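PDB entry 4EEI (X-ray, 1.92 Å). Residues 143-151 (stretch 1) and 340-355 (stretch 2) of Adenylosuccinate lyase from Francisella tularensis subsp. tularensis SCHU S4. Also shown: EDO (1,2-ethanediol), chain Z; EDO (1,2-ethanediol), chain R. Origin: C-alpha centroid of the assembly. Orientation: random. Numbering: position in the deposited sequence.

Stretch 1, residues 143-151: MFAEPMSFG
Stretch 2, residues 340-355: IIEDRVRSTSAYLSSF

What forms the apolar centre? Pro147, in a strand running from Met143 to Ser149 (its own phi/psi -62/156), points its CG-CD edge at the face of Tyr351: its CD sits 3.6 Å from the centroid of the Tyr351 ring, only 7° off the normal. Tyr351, in a type I turn from Ser349 to Leu352, takes chi1 p (51°) and chi2 -95°, presenting its face to the proline; its CB lies 3.2 Å from Ala145 O. Pro147 CG also reaches Val345 CG1 at 4.2 Å, so one proline ring touches both Val345 and Tyr351.

Where else do apolar groups meet? CA atoms pair Glu146 with Tyr351 (5.7 Å), Pro147 with Val345 (6.7 Å) and Phe150 with Ile341 (8.5 Å), so numbering rises along one stretch as it falls along the other. Helical Ile341 (m, t) lays CD1 over the Phe150 ring (chi1 t), 3.8 Å from its centroid. Pro147, Phe150, Ile341, Val345 and Tyr351 are buried, which suits their largely apolar side chains. Phe144 (chi1 m) brings CD2 within 3.7 Å of CG2 of Thr348, in the loop after the helix, and CZ within 3.7 Å of helical Arg344 CD, using the arginine's aliphatic part.

What lies at the polar edge? No direct hydrogen bond joins the stretches, which bury 444 Å² together. Instead, one water donates to Glu146 OE2 and Tyr351 O, both at 2.8 Å; Glu146 reaches it extended (m, t). Beside Phe144, Arg344 NH2 donates to O2 of a chain Z ethanediol at 2.9 Å.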

ATOM      1  N   MET B 143      18.831  23.227   0.760  1.00 23.86           N
ATOM      2  CA  MET B 143      19.562  24.483   0.638  1.00 26.03           C
ATOM      3  C   MET B 143      19.904  25.048   2.010  1.00 26.64           C
ATOM      4  O   MET B 143      19.128  24.914   2.953  1.00 26.06           O
ATOM      5  CB  MET B 143      18.752  25.504  -0.164  1.00 26.35           C
ATOM      6  CG  MET B 143      18.130  24.951  -1.436  1.00 29.04           C
ATOM      7  SD  MET B 143      19.338  24.187  -2.532  1.00 27.03           S
ATOM      8  CE  MET B 143      20.381  25.590  -2.923  1.00 25.62           C
ATOM      9  N   PHE B 144      21.067  25.683   2.120  1.00 26.96           N
ATOM     10  CA  PHE B 144      21.508  26.212   3.401  1.00 24.89           C
ATOM     11  C   PHE B 144      20.490  27.227   3.898  1.00 26.93           C
ATOM     12  O   PHE B 144      20.013  28.063   3.135  1.00 27.80           O
ATOM     13  CB  PHE B 144      22.862  26.911   3.255  1.00 24.85           C
ATOM     14  CG  PHE B 144      24.007  25.982   2.973  1.00 26.98           C
ATOM     15  CD1 PHE B 144      23.954  24.653   3.351  1.00 30.05           C
ATOM     16  CD2 PHE B 144      25.145  26.447   2.336  1.00 31.82           C
ATOM     17  CE1 PHE B 144      25.011  23.802   3.094  1.00 29.78           C
ATOM     18  CE2 PHE B 144      26.206  25.601   2.075  1.00 33.57           C
ATOM     19  CZ  PHE B 144      26.139  24.277   2.454  1.00 30.87           C
ATOM     20  N   ALA B 145      20.162  27.149   5.182  1.00 27.04           N
ATOM     21  CA  ALA B 145      19.223  28.086   5.784  1.00 30.31           C
ATOM     22  C   ALA B 145      19.890  28.863   6.912  1.00 31.57           C
ATOM     23  O   ALA B 145      20.408  29.957   6.705  1.00 33.76           O
ATOM     24  CB  ALA B 145      17.999  27.348   6.299  1.00 28.08           C
ATOM     25  N   GLU B 146      19.875  28.278   8.104  1.00 27.10           N
ATOM     26  CA  GLU B 146      20.502  28.878   9.271  1.00 25.86           C
ATOM     27  C   GLU B 146      21.248  27.818  10.069  1.00 25.39           C
ATOM     28  O   GLU B 146      20.899  26.640  10.027  1.00 26.67           O
ATOM     29  CB  GLU B 146      19.453  29.547  10.160  1.00 29.71           C
ATOM     30  CG  GLU B 146      18.807  30.781   9.553  1.00 36.87           C
ATOM     31  CD  GLU B 146      17.832  31.452  10.501  1.00 40.04           C
ATOM     32  OE1 GLU B 146      17.566  30.889  11.583  1.00 34.96           O
ATOM     33  OE2 GLU B 146      17.330  32.544  10.164  1.00 41.95           O
ATOM     34  N   PRO B 147      22.272  28.241  10.799  1.00 24.80           N
ATOM     35  CA  PRO B 147      22.993  27.330  11.692  1.00 22.99           C
ATOM     36  C   PRO B 147      22.076  26.771  12.772  1.00 23.78           C
ATOM     37  O   PRO B 147      21.066  27.389  13.101  1.00 25.41           O
ATOM     38  CB  PRO B 147      24.063  28.229  12.320  1.00 25.77           C
ATOM     39  CG  PRO B 147      24.228  29.357  11.360  1.00 27.64           C
ATOM     40  CD  PRO B 147      22.861  29.590  10.794  1.00 27.31           C
ATOM     41  N   MET B 148      22.431  25.610  13.311  1.00 21.65           N
ATOM     42  CA  MET B 148      21.636  24.966  14.349  1.00 22.64           C
ATOM     43  C   MET B 148      22.570  24.022  15.082  1.00 25.05           C
ATOM     44  O   MET B 148      23.719  23.852  14.681  1.00 26.12           O
ATOM     45  CB  MET B 148      20.514  24.148  13.717  1.00 22.09           C
ATOM     46  CG  MET B 148      21.058  23.009  12.860  1.00 22.07           C
ATOM     47  SD  MET B 148      19.770  22.092  12.000  1.00 31.65           S
ATOM     48  CE  MET B 148      18.910  21.321  13.385  1.00 34.38           C
ATOM     49  N   SER B 149      22.084  23.383  16.139  1.00 24.51           N
ATOM     50  CA  SER B 149      22.885  22.378  16.829  1.00 25.02           C
ATOM     51  C   SER B 149      22.852  21.061  16.048  1.00 24.76           C
ATOM     52  O   SER B 149      21.783  20.585  15.680  1.00 25.62           O
ATOM     53  CB  SER B 149      22.343  22.141  18.230  1.00 27.02           C
ATOM     54  OG  SER B 149      22.822  20.911  18.733  1.00 29.47           O
ATOM     55  N   PHE B 150      24.015  20.471  15.799  1.00 23.19           N
ATOM     56  CA  PHE B 150      24.080  19.197  15.076  1.00 22.01           C
ATOM     57  C   PHE B 150      23.376  18.126  15.901  1.00 22.79           C
ATOM     58  O   PHE B 150      22.697  17.243  15.360  1.00 22.30           O
ATOM     59  CB  PHE B 150      25.543  18.811  14.832  1.00 23.39           C
ATOM     60  CG  PHE B 150      25.730  17.662  13.864  1.00 23.35           C
ATOM     61  CD1 PHE B 150      25.910  16.368  14.325  1.00 25.96           C
ATOM     62  CD2 PHE B 150      25.748  17.886  12.491  1.00 24.85           C
ATOM     63  CE1 PHE B 150      26.109  15.313  13.434  1.00 27.92           C
ATOM     64  CE2 PHE B 150      25.934  16.836  11.596  1.00 25.70           C
ATOM     65  CZ  PHE B 150      26.119  15.552  12.071  1.00 25.44           C
ATOM     66  N   GLY B 151      23.512  18.220  17.222  1.00 23.55           N
ATOM     67  CA  GLY B 151      22.887  17.256  18.115  1.00 22.10           C
ATOM     68  C   GLY B 151      21.374  17.221  18.025  1.00 26.10           C
ATOM     69  O   GLY B 151      20.739  16.211  18.349  1.00 25.73           O
ATOM     70  N   ILE B 340      34.806  19.546   9.604  1.00 34.23           N
ATOM     71  CA  ILE B 340      34.094  19.703   8.335  1.00 32.57           C
ATOM     72  C   ILE B 340      32.741  20.369   8.562  1.00 29.68           C
ATOM     73  O   ILE B 340      32.347  21.279   7.826  1.00 29.60           O
ATOM     74  CB  ILE B 340      33.892  18.353   7.625  1.00 32.20           C
ATOM     75  CG1 ILE B 340      35.221  17.866   7.035  1.00 36.34           C
ATOM     76  CG2 ILE B 340      32.826  18.463   6.518  1.00 29.86           C
ATOM     77  CD1 ILE B 340      35.204  16.412   6.630  1.00 40.23           C
ATOM     78  N   ILE B 341      32.039  19.913   9.592  1.00 27.29           N
ATOM     79  CA  ILE B 341      30.710  20.425   9.915  1.00 28.97           C
ATOM     80  C   ILE B 341      30.753  21.913  10.239  1.00 31.59           C
ATOM     81  O   ILE B 341      29.977  22.694   9.694  1.00 28.19           O
ATOM     82  CB  ILE B 341      30.132  19.676  11.121  1.00 27.28           C
ATOM     83  CG1 ILE B 341      29.793  18.237  10.732  1.00 29.36           C
ATOM     84  CG2 ILE B 341      28.893  20.367  11.642  1.00 27.04           C
ATOM     85  CD1 ILE B 341      29.538  17.338  11.917  1.00 28.16           C
ATOM     86  N   GLU B 342      31.670  22.301  11.117  1.00 30.74           N
ATOM     87  CA  GLU B 342      31.712  23.678  11.589  1.00 34.65           C
ATOM     88  C   GLU B 342      32.374  24.629  10.588  1.00 36.00           C
ATOM     89  O   GLU B 342      32.055  25.819  10.544  1.00 34.88           O
ATOM     90  CB  GLU B 342      32.386  23.736  12.965  1.00 36.21           C
ATOM     91  CG  GLU B 342      31.650  22.881  14.006  1.00 35.51           C
ATOM     92  CD  GLU B 342      32.080  23.155  15.445  1.00 40.86           C
ATOM     93  OE1 GLU B 342      33.297  23.191  15.727  1.00 42.43           O
ATOM     94  OE2 GLU B 342      31.186  23.324  16.300  1.00 40.18           O
ATOM     95  N   ASP B 343      33.291  24.109   9.780  1.00 32.59           N
ATOM     96  CA  ASP B 343      33.913  24.930   8.742  1.00 34.89           C
ATOM     97  C   ASP B 343      32.887  25.336   7.679  1.00 37.47           C
ATOM     98  O   ASP B 343      32.986  26.408   7.077  1.00 35.79           O
ATOM     99  CB  ASP B 343      35.085  24.197   8.093  1.00 36.73           C
ATOM    100  CG  ASP B 343      36.357  24.266   8.926  1.00 48.28           C
ATOM    101  OD1 ASP B 343      36.424  25.083   9.872  1.00 50.08           O
ATOM    102  OD2 ASP B 343      37.297  23.501   8.622  1.00 47.87           O
ATOM    103  N   ARG B 344      31.903  24.476   7.455  1.00 31.75           N
ATOM    104  CA  ARG B 344      30.843  24.770   6.503  1.00 31.88           C
ATOM    105  C   ARG B 344      29.982  25.936   7.003  1.00 33.68           C
ATOM    106  O   ARG B 344      29.547  26.778   6.217  1.00 33.75           O
ATOM    107  CB  ARG B 344      30.008  23.508   6.238  1.00 31.00           C
ATOM    108  CG  ARG B 344      28.815  23.703   5.327  1.00 32.72           C
ATOM    109  CD  ARG B 344      28.285  22.361   4.810  1.00 30.54           C
ATOM    110  NE  ARG B 344      29.118  21.836   3.726  1.00 32.30           N
ATOM    111  CZ  ARG B 344      29.680  20.631   3.716  1.00 31.69           C
ATOM    112  NH1 ARG B 344      29.499  19.798   4.735  1.00 29.85           N
ATOM    113  NH2 ARG B 344      30.419  20.256   2.681  1.00 36.69           N
ATOM    114  N   VAL B 345      29.760  25.999   8.315  1.00 29.60           N
ATOM    115  CA  VAL B 345      29.095  27.152   8.916  1.00 29.62           C
ATOM    116  C   VAL B 345      29.936  28.406   8.709  1.00 34.57           C
ATOM    117  O   VAL B 345      29.414  29.462   8.373  1.00 32.94           O
ATOM    118  CB  VAL B 345      28.828  26.934  10.418  1.00 33.25           C
ATOM    119  CG1 VAL B 345      28.255  28.191  11.054  1.00 31.60           C
ATOM    120  CG2 VAL B 345      27.864  25.768  10.613  1.00 32.25           C
ATOM    121  N   ARG B 346      31.247  28.281   8.898  1.00 38.03           N
ATOM    122  CA  ARG B 346      32.147  29.408   8.698  1.00 40.77           C
ATOM    123  C   ARG B 346      32.150  29.892   7.254  1.00 43.31           C
ATOM    124  O   ARG B 346      32.298  31.083   6.990  1.00 47.03           O
ATOM    125  CB  ARG B 346      33.573  29.024   9.089  1.00 44.28           C
ATOM    126  CG  ARG B 346      33.798  28.808  10.566  1.00 45.50           C
ATOM    127  CD  ARG B 346      35.269  28.545  10.823  1.00 50.52           C
ATOM    128  NE  ARG B 346      35.617  28.652  12.234  1.00 53.34           N
ATOM    129  CZ  ARG B 346      35.694  27.619  13.066  1.00 53.39           C
ATOM    130  NH1 ARG B 346      36.024  27.817  14.336  1.00 56.54           N
ATOM    131  NH2 ARG B 346      35.450  26.389  12.628  1.00 49.55           N
ATOM    132  N   SER B 347      32.000  28.960   6.321  1.00 42.20           N
ATOM    133  CA  SER B 347      32.085  29.283   4.898  1.00 46.40           C
ATOM    134  C   SER B 347      30.830  29.992   4.375  1.00 47.00           C
ATOM    135  O   SER B 347      30.819  30.481   3.245  1.00 49.76           O
ATOM    136  CB  SER B 347      32.353  28.016   4.078  1.00 48.48           C
ATOM    137  OG  SER B 347      31.195  27.197   4.016  1.00 52.91           O
ATOM    138  N   THR B 348      29.783  30.061   5.190  1.00 43.48           N
ATOM    139  CA  THR B 348      28.535  30.684   4.752  1.00 49.22           C
ATOM    140  C   THR B 348      28.130  31.857   5.642  1.00 46.70           C
ATOM    141  O   THR B 348      28.089  31.732   6.865  1.00 44.50           O
ATOM    142  CB  THR B 348      27.382  29.662   4.683  1.00 54.77           C
ATOM    143  OG1 THR B 348      26.879  29.409   6.001  1.00 58.80           O
ATOM    144  CG2 THR B 348      27.863  28.356   4.075  1.00 55.86           C
ATOM    145  N   SER B 349      27.832  32.996   5.022  1.00 48.57           N
ATOM    146  CA  SER B 349      27.372  34.176   5.759  1.00 47.55           C
ATOM    147  C   SER B 349      25.991  34.720   5.364  1.00 43.23           C
ATOM    148  O   SER B 349      25.563  35.750   5.881  1.00 42.18           O
ATOM    149  CB  SER B 349      28.411  35.295   5.661  1.00 50.46           C
ATOM    150  OG  SER B 349      28.861  35.454   4.329  1.00 57.47           O
ATOM    151  N   ALA B 350      25.298  34.043   4.453  1.00 40.46           N
ATOM    152  CA  ALA B 350      24.059  34.578   3.880  1.00 44.71           C
ATOM    153  C   ALA B 350      22.936  34.790   4.899  1.00 43.66           C
ATOM    154  O   ALA B 350      22.223  35.791   4.853  1.00 45.89           O
ATOM    155  CB  ALA B 350      23.579  33.691   2.740  1.00 45.23           C
ATOM    156  N   TYR B 351      22.789  33.838   5.809  1.00 34.53           N
ATOM    157  CA  TYR B 351      21.768  33.879   6.855  1.00 36.49           C
ATOM    158  C   TYR B 351      21.835  35.139   7.729  1.00 37.48           C
ATOM    159  O   TYR B 351      20.848  35.522   8.358  1.00 38.73           O
ATOM    160  CB  TYR B 351      21.860  32.627   7.733  1.00 35.69           C
ATOM    161  CG  TYR B 351      23.242  32.339   8.269  1.00 37.19           C
ATOM    162  CD1 TYR B 351      24.095  31.461   7.611  1.00 30.54           C
ATOM    163  CD2 TYR B 351      23.691  32.933   9.441  1.00 35.87           C
ATOM    164  CE1 TYR B 351      25.357  31.191   8.103  1.00 39.70           C
ATOM    165  CE2 TYR B 351      24.948  32.669   9.939  1.00 35.82           C
ATOM    166  CZ  TYR B 351      25.778  31.800   9.267  1.00 38.52           C
ATOM    167  OH  TYR B 351      27.036  31.535   9.762  1.00 43.62           O
ATOM    168  N   LEU B 352      22.995  35.779   7.772  1.00 35.62           N
ATOM    169  CA  LEU B 352      23.180  36.920   8.666  1.00 46.47           C
ATOM    170  C   LEU B 352      22.326  38.131   8.297  1.00 48.89           C
ATOM    171  O   LEU B 352      22.020  38.959   9.152  1.00 52.01           O
ATOM    172  CB  LEU B 352      24.650  37.327   8.735  1.00 47.30           C
ATOM    173  CG  LEU B 352      25.591  36.423   9.533  1.00 46.23           C
ATOM    174  CD1 LEU B 352      26.997  37.016   9.571  1.00 48.69           C
ATOM    175  CD2 LEU B 352      25.070  36.212  10.938  1.00 43.15           C
ATOM    176  N   SER B 353      21.953  38.242   7.026  1.00 49.26           N
ATOM    177  CA  SER B 353      21.127  39.362   6.590  1.00 50.87           C
ATOM    178  C   SER B 353      19.771  39.355   7.282  1.00 47.42           C
ATOM    179  O   SER B 353      19.293  40.398   7.737  1.00 44.64           O
ATOM    180  CB  SER B 353      20.953  39.346   5.075  1.00 55.68           C
ATOM    181  OG  SER B 353      22.186  39.601   4.434  1.00 60.03           O
ATOM    182  N   SER B 354      19.159  38.178   7.374  1.00 43.82           N
ATOM    183  CA  SER B 354      17.892  38.058   8.082  1.00 41.29           C
ATOM    184  C   SER B 354      18.061  38.435   9.551  1.00 40.70           C
ATOM    185  O   SER B 354      17.181  39.061  10.139  1.00 41.10           O
ATOM    186  CB  SER B 354      17.312  36.649   7.966  1.00 39.92           C
ATOM    187  OG  SER B 354      16.109  36.551   8.711  1.00 40.61           O
ATOM    188  N   PHE B 355      19.196  38.065  10.137  1.00 39.31           N
ATOM    189  CA  PHE B 355      19.460  38.411  11.525  1.00 36.30           C
ATOM    190  C   PHE B 355      19.482  39.926  11.694  1.00 39.84           C
ATOM    191  O   PHE B 355      18.740  40.479  12.512  1.00 39.37           O
ATOM    192  CB  PHE B 355      20.773  37.799  12.011  1.00 37.95           C
ATOM    193  CG  PHE B 355      21.209  38.316  13.352  1.00 37.82           C
ATOM    194  CD1 PHE B 355      20.621  37.840  14.516  1.00 37.45           C
ATOM    195  CD2 PHE B 355      22.182  39.301  13.448  1.00 38.79           C
ATOM    196  CE1 PHE B 355      21.008  38.323  15.754  1.00 37.28           C
ATOM    197  CE2 PHE B 355      22.572  39.790  14.681  1.00 40.50           C
ATOM    198  CZ  PHE B 355      21.981  39.300  15.836  1.00 40.41           C
TER
HETATM  199  C1  EDO Z 514      30.917  24.095   2.281  1.00 67.28           C
HETATM  200  O1  EDO Z 514      32.120  23.772   1.562  1.00 71.18           O
HETATM  201  C2  EDO Z 514      29.685  23.906   1.398  1.00 61.39           C
HETATM  202  O2  EDO Z 514      29.555  22.524   1.027  1.00 58.04           O
HETATM  203  C1  EDO R 506      36.939  16.043  11.685  1.00 47.99           C
HETATM  204  O1  EDO R 506      36.694  17.088  10.732  1.00 41.64           O
HETATM  205  C2  EDO R 506      37.016  16.607  13.104  1.00 50.60           C
HETATM  206  O2  EDO R 506      36.545  15.623  14.042  1.00 53.14           O
HETATM  207  O   HOH W   1      19.319  34.501  10.446  1.00 34.79           O